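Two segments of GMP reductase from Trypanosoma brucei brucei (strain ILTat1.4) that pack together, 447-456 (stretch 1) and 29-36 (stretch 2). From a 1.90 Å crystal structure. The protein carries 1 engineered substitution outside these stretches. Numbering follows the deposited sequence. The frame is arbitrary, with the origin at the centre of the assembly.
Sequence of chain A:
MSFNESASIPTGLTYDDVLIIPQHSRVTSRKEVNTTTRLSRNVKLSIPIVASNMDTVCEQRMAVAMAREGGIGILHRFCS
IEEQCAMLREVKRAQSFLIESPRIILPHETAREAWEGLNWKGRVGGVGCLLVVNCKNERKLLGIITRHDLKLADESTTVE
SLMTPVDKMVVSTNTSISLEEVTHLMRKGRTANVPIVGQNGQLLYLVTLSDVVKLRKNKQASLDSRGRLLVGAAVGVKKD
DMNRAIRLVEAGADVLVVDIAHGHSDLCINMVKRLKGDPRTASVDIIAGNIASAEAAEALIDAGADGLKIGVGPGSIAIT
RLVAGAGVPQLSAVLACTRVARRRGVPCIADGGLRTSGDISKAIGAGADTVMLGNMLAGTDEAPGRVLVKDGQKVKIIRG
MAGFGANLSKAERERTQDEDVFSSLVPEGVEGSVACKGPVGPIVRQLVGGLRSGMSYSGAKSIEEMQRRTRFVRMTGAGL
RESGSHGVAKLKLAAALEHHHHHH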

# COMPACT_ATOMS: atom_id res chain seq x y z
N LEU A 447 21.73 25.76 -0.31
CA LEU A 447 22.51 25.11 0.75
C LEU A 447 23.36 26.12 1.50
O LEU A 447 23.44 26.08 2.74
CB LEU A 447 23.39 24.00 0.16
CG LEU A 447 22.64 22.85 -0.51
CD1 LEU A 447 23.61 21.81 -1.01
CD2 LEU A 447 21.64 22.24 0.49
N VAL A 448 24.02 27.03 0.78
CA VAL A 448 24.83 28.05 1.44
C VAL A 448 23.96 28.98 2.27
O VAL A 448 24.36 29.42 3.35
CB VAL A 448 25.67 28.82 0.40
CG1 VAL A 448 26.39 29.99 1.06
CG2 VAL A 448 26.67 27.88 -0.28
N GLY A 449 22.77 29.33 1.75
CA GLY A 449 21.83 30.11 2.52
C GLY A 449 21.40 29.43 3.81
O GLY A 449 21.27 30.07 4.85
N GLY A 450 21.17 28.11 3.75
CA GLY A 450 20.87 27.38 4.96
C GLY A 450 22.03 27.40 5.94
O GLY A 450 21.84 27.65 7.13
N LEU A 451 23.25 27.14 5.45
CA LEU A 451 24.43 27.27 6.30
C LEU A 451 24.51 28.64 6.96
O LEU A 451 24.82 28.76 8.15
CB LEU A 451 25.71 27.00 5.50
CG LEU A 451 27.01 27.35 6.23
CD1 LEU A 451 27.19 26.48 7.48
CD2 LEU A 451 28.20 27.17 5.31
N ARG A 452 24.28 29.71 6.19
CA ARG A 452 24.33 31.04 6.78
C ARG A 452 23.31 31.19 7.89
O ARG A 452 23.56 31.87 8.89
CB ARG A 452 24.11 32.12 5.71
CG ARG A 452 25.30 32.33 4.81
CD ARG A 452 24.95 33.33 3.71
NE ARG A 452 26.07 33.46 2.79
CZ ARG A 452 26.89 34.50 2.77
NH1 ARG A 452 26.69 35.52 3.60
NH2 ARG A 452 27.90 34.54 1.90
N SER A 453 22.14 30.57 7.74
CA SER A 453 21.15 30.59 8.81
C SER A 453 21.68 29.89 10.05
O SER A 453 21.55 30.40 11.17
CB SER A 453 19.84 29.96 8.33
OG SER A 453 18.86 30.04 9.35
N GLY A 454 22.28 28.71 9.89
CA GLY A 454 22.87 28.04 11.04
C GLY A 454 23.98 28.84 11.69
O GLY A 454 24.10 28.87 12.91
N MET A 455 24.80 29.51 10.88
CA MET A 455 25.85 30.35 11.46
C MET A 455 25.24 31.47 12.29
O MET A 455 25.75 31.80 13.37
CB MET A 455 26.75 30.90 10.34
CG MET A 455 27.54 29.79 9.62
SD MET A 455 28.41 30.40 8.15
CE MET A 455 29.58 31.51 8.94
N SER A 456 24.14 32.04 11.82
CA SER A 456 23.46 33.08 12.59
C SER A 456 22.93 32.53 13.91
O SER A 456 22.92 33.25 14.92
CB SER A 456 22.32 33.66 11.76
OG SER A 456 21.65 34.68 12.49
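Stretch 2 (29-36) SRKEVNTT

Stretch 1 is a continuous piece of α-helix, held by regular i to i+4 bonds such as Met455 N to Leu451 O at 2.8 Å. Stretch 2 brings no partner helix to it, and from Ser29 to Thr36 it runs obliquely across the helix, partly back against the helix's own 447-to-456 direction. Residues 30-32 have helical phi/psi values without the regular bonds, although Glu32 N does reach back to Ser29 O at 3.0 Å, and from Val33 the chain opens into an extended conformation through Asn34 before Thr35 turns it again, with phi/psi near -106/13. The backbones come nearest at Arg452 and Val33, whose CA atoms are 6.3 Å apart. The contact is small, about 358 Å² counting both sides, and most of it belongs to Arg452, Val33 and Thr35.

In the extended part, side chains alternate. Val33 and Thr35 point their CA-to-CB bonds toward the helix, while Asn34 between them points away and remains exposed. Asn34 OD1 instead accepts hydrogen bonds from Thr36 N at 2.9 Å and Thr36 OG1 at 2.6 Å, so a polar side chain bridges over the turn that follows.

Val33 is well suited to its inward place: it is compact, branched and without polar atoms to satisfy. Val33 CG1 lies 3.5 Å from Met455 CE, an apolar contact. Methionine is a flexible partner, and Met455 CE also lies 3.5 Å from the backbone atom Asn34 O.

Thr35 offers the helix its methyl. Thr35 CG2 is 4.0 Å from Arg452 CG, 4.1 Å from Met455 SD, 4.2 Å from Leu451 CD2 and 4.3 Å from Val448 CG1, so one small group meets four side chains across neighbouring turns of the helix. Its hydroxyl, OG1, is hydrogen-bonded elsewhere in the structure. Threonine can thus present a hydrocarbon surface to the helix without leaving its polar atom unpaired.

Arg452 covers the largest area, and its length explains why. With chi1 near -75° and chi2 and chi3 both t, the aliphatic part runs out past Thr35 and carries the guanidinium to the backbone of the loop. There Arg452 NH1 makes a weak hydrogen bond to Arg30 O, at 3.4 Å and with an N-H...O angle of 136°. The position of NH1 is less certain than most, because it is modelled too close to a neighbouring atom. The side chain of Arg30 is not modelled beyond CB, but this contact needs only its carbonyl.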

# COMPACT_ATOMS: atom_id res chain seq x y z
N SER A 29 22.49 41.60 9.56
CA SER A 29 22.18 41.35 8.16
C SER A 29 22.66 39.96 7.75
O SER A 29 23.75 39.53 8.13
CB SER A 29 22.82 42.41 7.25
N ARG A 30 21.83 39.27 6.96
CA ARG A 30 22.25 38.03 6.32
C ARG A 30 23.53 38.21 5.50
O ARG A 30 24.27 37.25 5.29
CB ARG A 30 21.13 37.49 5.44
N LYS A 31 23.81 39.44 5.06
CA LYS A 31 25.00 39.72 4.26
C LYS A 31 26.28 39.74 5.09
O LYS A 31 27.37 39.62 4.51
CB LYS A 31 24.83 41.06 3.54
N GLU A 32 26.20 39.91 6.41
CA GLU A 32 27.40 39.98 7.24
C GLU A 32 28.06 38.63 7.48
O GLU A 32 29.13 38.59 8.08
CB GLU A 32 27.08 40.63 8.60
CG GLU A 32 26.05 41.74 8.56
CD GLU A 32 25.80 42.37 9.93
OE1 GLU A 32 25.91 41.67 10.96
OE2 GLU A 32 25.49 43.58 9.98
N VAL A 33 27.45 37.53 7.03
CA VAL A 33 27.92 36.18 7.33
C VAL A 33 28.85 35.74 6.19
O VAL A 33 28.40 35.52 5.07
CB VAL A 33 26.74 35.22 7.50
CG1 VAL A 33 27.21 33.87 7.96
CG2 VAL A 33 25.72 35.79 8.50
N ASN A 34 30.13 35.58 6.49
CA ASN A 34 31.16 35.24 5.51
C ASN A 34 31.41 33.74 5.55
O ASN A 34 31.67 33.19 6.62
CB ASN A 34 32.45 35.99 5.84
CG ASN A 34 33.52 35.77 4.83
OD1 ASN A 34 34.17 34.73 4.81
ND2 ASN A 34 33.76 36.78 4.01
N THR A 35 31.35 33.07 4.39
CA THR A 35 31.52 31.62 4.35
C THR A 35 32.86 31.18 3.79
O THR A 35 33.02 30.00 3.49
CB THR A 35 30.40 30.95 3.54
OG1 THR A 35 30.41 31.45 2.20
CG2 THR A 35 29.04 31.17 4.19
N THR A 36 33.83 32.09 3.64
CA THR A 36 35.10 31.69 3.05
C THR A 36 35.86 30.72 3.96
O THR A 36 35.79 30.81 5.19
CB THR A 36 35.97 32.92 2.73
OG1 THR A 36 36.37 33.54 3.95
CG2 THR A 36 35.19 33.92 1.91